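Local coordinates for probable disease resistance protein At5g66900 (PDB 7L7W), which acts as a helper immune receptor of plants, forming calcium-permeable nonselective cation channels at the membrane and probably promoting cell death, at residues T78-K88 with Y100-M111. The protein carries 2 engineered substitutions. Residues are numbered along the deposited sequence; the frame is centred on the assembly and turned at random.
With NI (nickel (II) ion), chain B.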
ATOM      1  N   THR A  78     -12.220  15.012 -20.777  1.00 60.90           N
ATOM      2  CA  THR A  78     -12.467  14.322 -19.518  1.00 64.94           C
ATOM      3  C   THR A  78     -12.423  12.812 -19.707  1.00 59.65           C
ATOM      4  O   THR A  78     -11.808  12.096 -18.895  1.00 60.76           O
ATOM      5  CB  THR A  78     -13.798  14.771 -18.918  1.00 57.78           C
ATOM      6  OG1 THR A  78     -14.771  14.847 -19.953  1.00 86.27           O
ATOM      7  CG2 THR A  78     -13.669  16.190 -18.393  1.00 53.25           C
ATOM      8  N   ILE A  79     -13.026  12.313 -20.793  1.00 65.32           N
ATOM      9  CA  ILE A  79     -12.932  10.883 -21.074  1.00 62.79           C
ATOM     10  C   ILE A  79     -11.480  10.486 -21.319  1.00 65.16           C
ATOM     11  O   ILE A  79     -11.054   9.384 -20.948  1.00 60.47           O
ATOM     12  CB  ILE A  79     -13.838  10.519 -22.262  1.00 59.23           C
ATOM     13  CG1 ILE A  79     -15.301  10.763 -21.902  1.00 63.05           C
ATOM     14  CG2 ILE A  79     -13.665   9.073 -22.652  1.00 55.27           C
ATOM     15  CD1 ILE A  79     -16.272  10.693 -23.105  1.00 65.45           C
ATOM     16  N   GLU A  80     -10.673  11.392 -21.889  1.00 68.16           N
ATOM     17  CA  GLU A  80      -9.270  11.060 -22.120  1.00 62.19           C
ATOM     18  C   GLU A  80      -8.450  11.099 -20.835  1.00 61.80           C
ATOM     19  O   GLU A  80      -7.485  10.334 -20.699  1.00 63.34           O
ATOM     20  CB  GLU A  80      -8.670  11.982 -23.169  1.00 56.20           C
ATOM     21  CG  GLU A  80      -8.792  11.402 -24.566  1.00 62.76           C
ATOM     22  CD  GLU A  80      -8.061  10.074 -24.724  1.00 74.04           C
ATOM     23  OE1 GLU A  80      -8.676   9.020 -24.430  1.00 74.64           O
ATOM     24  OE2 GLU A  80      -6.884  10.085 -25.160  1.00 71.69           O
ATOM     25  N   ARG A  81      -8.814  11.955 -19.875  1.00 59.40           N
ATOM     26  CA  ARG A  81      -8.168  11.856 -18.565  1.00 51.32           C
ATOM     27  C   ARG A  81      -8.500  10.527 -17.888  1.00 65.66           C
ATOM     28  O   ARG A  81      -7.618   9.880 -17.306  1.00 60.12           O
ATOM     29  CB  ARG A  81      -8.577  13.031 -17.690  1.00 56.38           C
ATOM     30  CG  ARG A  81      -7.944  14.346 -18.161  1.00 65.06           C
ATOM     31  CD  ARG A  81      -8.777  15.540 -17.762  1.00 62.37           C
ATOM     32  NE  ARG A  81      -9.088  15.498 -16.338  1.00 66.94           N
ATOM     33  CZ  ARG A  81     -10.146  16.088 -15.783  1.00 78.85           C
ATOM     34  NH1 ARG A  81     -11.011  16.768 -16.543  1.00 68.96           N
ATOM     35  NH2 ARG A  81     -10.340  15.986 -14.467  1.00 77.13           N
ATOM     36  N   ALA A  82      -9.764  10.086 -17.969  1.00 65.60           N
ATOM     37  CA  ALA A  82     -10.075   8.761 -17.434  1.00 59.38           C
ATOM     38  C   ALA A  82      -9.246   7.689 -18.133  1.00 59.04           C
ATOM     39  O   ALA A  82      -8.715   6.783 -17.481  1.00 60.13           O
ATOM     40  CB  ALA A  82     -11.566   8.453 -17.551  1.00 64.14           C
ATOM     41  N   ASP A  83      -9.104   7.788 -19.456  1.00 58.83           N
ATOM     42  CA  ASP A  83      -8.353   6.783 -20.204  1.00 56.41           C
ATOM     43  C   ASP A  83      -6.903   6.728 -19.736  1.00 62.74           C
ATOM     44  O   ASP A  83      -6.377   5.652 -19.415  1.00 63.50           O
ATOM     45  CB  ASP A  83      -8.444   7.093 -21.703  1.00 65.13           C
ATOM     46  CG  ASP A  83      -8.022   5.924 -22.589  1.00 63.46           C
ATOM     47  OD1 ASP A  83      -7.642   4.869 -22.060  1.00 65.25           O
ATOM     48  OD2 ASP A  83      -8.088   6.058 -23.834  1.00 76.01           O
ATOM     49  N   VAL A  84      -6.248   7.886 -19.670  1.00 56.91           N
ATOM     50  CA  VAL A  84      -4.846   7.935 -19.269  1.00 56.95           C
ATOM     51  C   VAL A  84      -4.667   7.396 -17.855  1.00 59.61           C
ATOM     52  O   VAL A  84      -3.736   6.616 -17.579  1.00 59.65           O
ATOM     53  CB  VAL A  84      -4.326   9.375 -19.397  1.00 55.79           C
ATOM     54  CG1 VAL A  84      -3.059   9.556 -18.606  1.00 42.41           C
ATOM     55  CG2 VAL A  84      -4.105   9.716 -20.864  1.00 58.52           C
ATOM     56  N   ALA A  85      -5.554   7.801 -16.935  1.00 55.61           N
ATOM     57  CA  ALA A  85      -5.445   7.356 -15.551  1.00 56.78           C
ATOM     58  C   ALA A  85      -5.603   5.844 -15.448  1.00 60.09           C
ATOM     59  O   ALA A  85      -4.833   5.169 -14.742  1.00 58.57           O
ATOM     60  CB  ALA A  85      -6.489   8.077 -14.694  1.00 46.47           C
ATOM     61  N   VAL A  86      -6.578   5.289 -16.169  1.00 54.88           N
ATOM     62  CA  VAL A  86      -6.796   3.849 -16.127  1.00 60.38           C
ATOM     63  C   VAL A  86      -5.589   3.114 -16.684  1.00 58.77           C
ATOM     64  O   VAL A  86      -5.176   2.076 -16.153  1.00 56.73           O
ATOM     65  CB  VAL A  86      -8.080   3.487 -16.892  1.00 58.39           C
ATOM     66  CG1 VAL A  86      -8.027   2.051 -17.363  1.00 57.44           C
ATOM     67  CG2 VAL A  86      -9.292   3.709 -16.010  1.00 54.75           C
ATOM     68  N   ARG A  87      -5.003   3.628 -17.765  1.00 57.81           N
ATOM     69  CA  ARG A  87      -3.894   2.890 -18.349  1.00 59.51           C
ATOM     70  C   ARG A  87      -2.643   2.982 -17.497  1.00 61.47           C
ATOM     71  O   ARG A  87      -1.786   2.098 -17.599  1.00 61.34           O
ATOM     72  CB  ARG A  87      -3.632   3.360 -19.776  1.00 56.96           C
ATOM     73  CG  ARG A  87      -4.913   3.405 -20.585  1.00 66.24           C
ATOM     74  CD  ARG A  87      -4.716   3.009 -22.020  1.00 71.08           C
ATOM     75  NE  ARG A  87      -5.016   1.600 -22.245  1.00 79.48           N
ATOM     76  CZ  ARG A  87      -6.016   1.158 -23.002  1.00 77.88           C
ATOM     77  NH1 ARG A  87      -6.214  -0.144 -23.158  1.00 76.45           N
ATOM     78  NH2 ARG A  87      -6.818   2.017 -23.604  1.00 76.65           N
ATOM     79  N   LYS A  88      -2.530   4.006 -16.635  1.00 60.69           N
ATOM     80  CA  LYS A  88      -1.338   4.095 -15.799  1.00 57.84           C
ATOM     81  C   LYS A  88      -1.521   3.404 -14.443  1.00 59.35           C
ATOM     82  O   LYS A  88      -0.542   3.222 -13.716  1.00 51.28           O
ATOM     83  CB  LYS A  88      -0.953   5.554 -15.555  1.00 53.56           C
ATOM     84  CG  LYS A  88      -1.877   6.230 -14.552  1.00 64.98           C
ATOM     85  CD  LYS A  88      -1.273   7.462 -13.836  1.00 63.11           C
ATOM     86  CE  LYS A  88      -0.611   8.442 -14.780  1.00 66.03           C
ATOM     87  NZ  LYS A  88      -0.976   9.801 -14.294  1.00 74.32           N
ATOM     88  N   TYR A 100      -3.379   9.474  -6.328  1.00 62.86           N
ATOM     89  CA  TYR A 100      -4.099   8.985  -7.488  1.00 58.09           C
ATOM     90  C   TYR A 100      -5.586   8.974  -7.205  1.00 60.56           C
ATOM     91  O   TYR A 100      -6.391   9.379  -8.055  1.00 60.69           O
ATOM     92  CB  TYR A 100      -3.587   7.601  -7.850  1.00 51.91           C
ATOM     93  CG  TYR A 100      -4.263   6.915  -9.006  1.00 61.43           C
ATOM     94  CD1 TYR A 100      -3.854   7.143 -10.311  1.00 60.35           C
ATOM     95  CD2 TYR A 100      -5.283   5.986  -8.788  1.00 63.11           C
ATOM     96  CE1 TYR A 100      -4.464   6.486 -11.371  1.00 59.71           C
ATOM     97  CE2 TYR A 100      -5.887   5.328  -9.830  1.00 55.32           C
ATOM     98  CZ  TYR A 100      -5.480   5.574 -11.121  1.00 58.94           C
ATOM     99  OH  TYR A 100      -6.095   4.912 -12.169  1.00 61.70           O
ATOM    100  N   THR A 101      -5.969   8.623  -5.977  1.00 57.57           N
ATOM    101  CA  THR A 101      -7.392   8.554  -5.711  1.00 62.18           C
ATOM    102  C   THR A 101      -8.027   9.926  -5.870  1.00 65.13           C
ATOM    103  O   THR A 101      -9.067  10.053  -6.529  1.00 66.32           O
ATOM    104  CB  THR A 101      -7.645   7.964  -4.337  1.00 58.36           C
ATOM    105  OG1 THR A 101      -7.094   6.644  -4.303  1.00 68.60           O
ATOM    106  CG2 THR A 101      -9.138   7.851  -4.090  1.00 58.77           C
ATOM    107  N   ARG A 102      -7.355  10.976  -5.374  1.00 69.30           N
ATOM    108  CA  ARG A 102      -7.888  12.327  -5.533  1.00 68.67           C
ATOM    109  C   ARG A 102      -8.091  12.643  -7.007  1.00 65.95           C
ATOM    110  O   ARG A 102      -9.177  13.081  -7.413  1.00 67.92           O
ATOM    111  CB  ARG A 102      -6.963  13.360  -4.870  1.00 64.79           C
ATOM    112  CG  ARG A 102      -6.901  13.281  -3.334  1.00 75.23           C
ATOM    113  CD  ARG A 102      -8.208  12.741  -2.716  1.00 86.01           C
ATOM    114  NE  ARG A 102      -8.029  12.217  -1.356  1.00103.43           N
ATOM    115  CZ  ARG A 102      -7.906  10.926  -1.057  1.00 96.33           C
ATOM    116  NH1 ARG A 102      -7.952  10.025  -2.024  1.00 85.65           N
ATOM    117  NH2 ARG A 102      -7.740  10.529   0.204  1.00104.04           N
ATOM    118  N   LYS A 103      -7.085  12.338  -7.834  1.00 64.01           N
ATOM    119  CA  LYS A 103      -7.203  12.538  -9.277  1.00 55.62           C
ATOM    120  C   LYS A 103      -8.421  11.792  -9.827  1.00 65.34           C
ATOM    121  O   LYS A 103      -9.279  12.382 -10.497  1.00 66.02           O
ATOM    122  CB  LYS A 103      -5.899  12.071  -9.921  1.00 59.63           C
ATOM    123  CG  LYS A 103      -5.693  12.278 -11.396  1.00 71.85           C
ATOM    124  CD  LYS A 103      -4.258  11.835 -11.794  1.00 81.83           C
ATOM    125  CE  LYS A 103      -3.228  12.205 -10.693  1.00 82.35           C
ATOM    126  NZ  LYS A 103      -1.843  12.531 -11.190  1.00 79.91           N
ATOM    127  N   ILE A 104      -8.564  10.508  -9.474  1.00 69.37           N
ATOM    128  CA  ILE A 104      -9.696   9.728  -9.969  1.00 62.89           C
ATOM    129  C   ILE A 104     -11.002  10.366  -9.530  1.00 65.53           C
ATOM    130  O   ILE A 104     -11.943  10.507 -10.327  1.00 61.25           O
ATOM    131  CB  ILE A 104      -9.598   8.267  -9.498  1.00 58.80           C
ATOM    132  CG1 ILE A 104      -8.421   7.597 -10.177  1.00 61.71           C
ATOM    133  CG2 ILE A 104     -10.835   7.511  -9.876  1.00 66.33           C
ATOM    134  CD1 ILE A 104      -8.374   7.886 -11.650  1.00 56.81           C
ATOM    135  N   GLU A 105     -11.055  10.823  -8.273  1.00 64.76           N
ATOM    136  CA  GLU A 105     -12.278  11.436  -7.775  1.00 65.30           C
ATOM    137  C   GLU A 105     -12.625  12.675  -8.587  1.00 68.69           C
ATOM    138  O   GLU A 105     -13.787  12.871  -8.966  1.00 73.52           O
ATOM    139  CB  GLU A 105     -12.136  11.771  -6.291  1.00 65.23           C
ATOM    140  CG  GLU A 105     -12.338  10.563  -5.388  1.00 77.79           C
ATOM    141  CD  GLU A 105     -11.949  10.829  -3.932  1.00 88.58           C
ATOM    142  OE1 GLU A 105     -11.292  11.868  -3.671  1.00 88.86           O
ATOM    143  OE2 GLU A 105     -12.304   9.998  -3.055  1.00 82.99           O
ATOM    144  N   ARG A 106     -11.629  13.485  -8.944  1.00 64.29           N
ATOM    145  CA  ARG A 106     -12.015  14.688  -9.651  1.00 69.54           C
ATOM    146  C   ARG A 106     -12.484  14.357 -11.058  1.00 70.18           C
ATOM    147  O   ARG A 106     -13.448  14.966 -11.544  1.00 69.01           O
ATOM    148  CB  ARG A 106     -10.915  15.740  -9.668  1.00 68.99           C
ATOM    149  CG  ARG A 106     -11.638  17.044  -9.598  1.00 81.28           C
ATOM    150  CD  ARG A 106     -10.854  18.258  -9.224  1.00 90.45           C
ATOM    151  NE  ARG A 106     -11.666  19.415  -9.596  1.00106.72           N
ATOM    152  CZ  ARG A 106     -11.956  19.770 -10.852  1.00111.45           C
ATOM    153  NH1 ARG A 106     -11.485  19.075 -11.889  1.00 99.98           N
ATOM    154  NH2 ARG A 106     -12.721  20.833 -11.076  1.00109.46           N
ATOM    155  N   ILE A 107     -11.882  13.342 -11.697  1.00 65.31           N
ATOM    156  CA  ILE A 107     -12.419  12.908 -12.986  1.00 64.50           C
ATOM    157  C   ILE A 107     -13.881  12.546 -12.817  1.00 63.81           C
ATOM    158  O   ILE A 107     -14.757  13.063 -13.521  1.00 66.09           O
ATOM    159  CB  ILE A 107     -11.611  11.731 -13.551  1.00 63.81           C
ATOM    160  CG1 ILE A 107     -10.160  12.166 -13.807  1.00 68.18           C
ATOM    161  CG2 ILE A 107     -12.281  11.191 -14.809  1.00 59.59           C
ATOM    162  CD1 ILE A 107      -9.287  11.079 -14.395  1.00 61.96           C
ATOM    163  N   ASN A 108     -14.162  11.739 -11.791  1.00 65.11           N
ATOM    164  CA  ASN A 108     -15.523  11.353 -11.445  1.00 62.80           C
ATOM    165  C   ASN A 108     -16.418  12.581 -11.349  1.00 65.09           C
ATOM    166  O   ASN A 108     -17.442  12.672 -12.044  1.00 66.92           O
ATOM    167  CB  ASN A 108     -15.490  10.583 -10.121  1.00 68.78           C
ATOM    168  CG  ASN A 108     -16.785   9.897  -9.803  1.00 67.33           C
ATOM    169  OD1 ASN A 108     -16.940   8.706 -10.072  1.00 74.03           O
ATOM    170  ND2 ASN A 108     -17.716  10.626  -9.191  1.00 68.29           N
ATOM    171  N   LYS A 109     -16.005  13.580 -10.550  1.00 62.89           N
ATOM    172  CA  LYS A 109     -16.900  14.713 -10.343  1.00 70.48           C
ATOM    173  C   LYS A 109     -17.186  15.394 -11.675  1.00 73.05           C
ATOM    174  O   LYS A 109     -18.351  15.663 -12.002  1.00 72.25           O
ATOM    175  CB  LYS A 109     -16.328  15.704  -9.318  1.00 62.58           C
ATOM    176  CG  LYS A 109     -17.197  16.981  -9.133  1.00 85.17           C
ATOM    177  CD  LYS A 109     -18.719  16.650  -9.289  1.00 96.19           C
ATOM    178  CE  LYS A 109     -19.672  17.846  -9.296  1.00 92.46           C
ATOM    179  NZ  LYS A 109     -20.968  17.419  -9.908  1.00 88.00           N
ATOM    180  N   ASP A 110     -16.150  15.573 -12.497  1.00 72.19           N
ATOM    181  CA  ASP A 110     -16.334  16.266 -13.764  1.00 71.60           C
ATOM    182  C   ASP A 110     -17.359  15.531 -14.618  1.00 78.13           C
ATOM    183  O   ASP A 110     -18.327  16.137 -15.110  1.00 74.12           O
ATOM    184  CB  ASP A 110     -14.987  16.401 -14.475  1.00 68.77           C
ATOM    185  CG  ASP A 110     -14.034  17.355 -13.746  1.00 79.79           C
ATOM    186  OD1 ASP A 110     -14.443  17.929 -12.709  1.00 80.75           O
ATOM    187  OD2 ASP A 110     -12.873  17.522 -14.191  1.00 78.60           O
ATOM    188  N   MET A 111     -17.221  14.199 -14.708  1.00 70.37           N
ATOM    189  CA  MET A 111     -18.143  13.432 -15.533  1.00 69.58           C
ATOM    190  C   MET A 111     -19.567  13.647 -15.056  1.00 71.36           C
ATOM    191  O   MET A 111     -20.464  13.945 -15.859  1.00 71.08           O
ATOM    192  CB  MET A 111     -17.771  11.952 -15.509  1.00 60.61           C
ATOM    193  CG  MET A 111     -16.679  11.589 -16.493  1.00 58.72           C
ATOM    194  SD  MET A 111     -16.095   9.894 -16.325  1.00 73.89           S
ATOM    195  CE  MET A 111     -15.005   9.774 -17.747  1.00 60.56           C
TER
HETATM  196 NI    NI B 201      -7.005   7.560 -24.748  1.00 69.46          NI
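Ile107 is the knob of this interface and the hollow is made by Thr78, Arg81, Ala82 and Ala85 on the facing helix. With CG1 lying anti to the carbonyl carbon (chi1 -62°), the longer branch of Ile107 reaches across and sets its CD1 3.6 Å from the backbone O of Arg81, while the shorter branch brings Ile107 CG2 to 3.9 Å from Ala82 CB. Ala82 and Ala85 contribute only methyl groups to the hollow, and at Ala82 the two backbones run close, its CA 6.5 Å from the CA of Ile107. Ala85 CB also receives the end of Ile104, whose CD1 lies 3.6 Å away. One turn beyond Ile107 in the other direction, Met111 is stretched out beyond CG and lays its CE against Ala82 CB and the backbone of Ile79.

This knob-into-hole contact joins neighbouring, nearly antiparallel helices of the four-helix bundle in this RPW8-like CC-R domain; here the short segments cross at -153°, their axes 9.9 Å apart at closest approach. Helix 38-60 adds to the same core, with Leu40 touching Val86 and Tyr100, and Met48 touching Met111.

Polar groups add bonds at one end and along one margin of this apolar strip. At the end the Tyr100 hydroxyl donates to the backbone O of Ala85 (OH to O 2.9 Å), approaching from well above the carbonyl plane, while the aliphatic part of Lys88 runs past the ring near CE1. Along the margin the Arg81 guanidinium grips Asp110 end-on: NH1 and NH2 both bond to OD2, at 3.1 and 3.0 Å, with that oxygen in the guanidinium plane and the carboxylate turned 68° from it. Arg106 NH1 pairs with the same OD2, one carboxylate oxygen thus serving both arginines in a small salt-bridge network. Turned away from the seam, Glu80 and Asp83 bind a nickel ion.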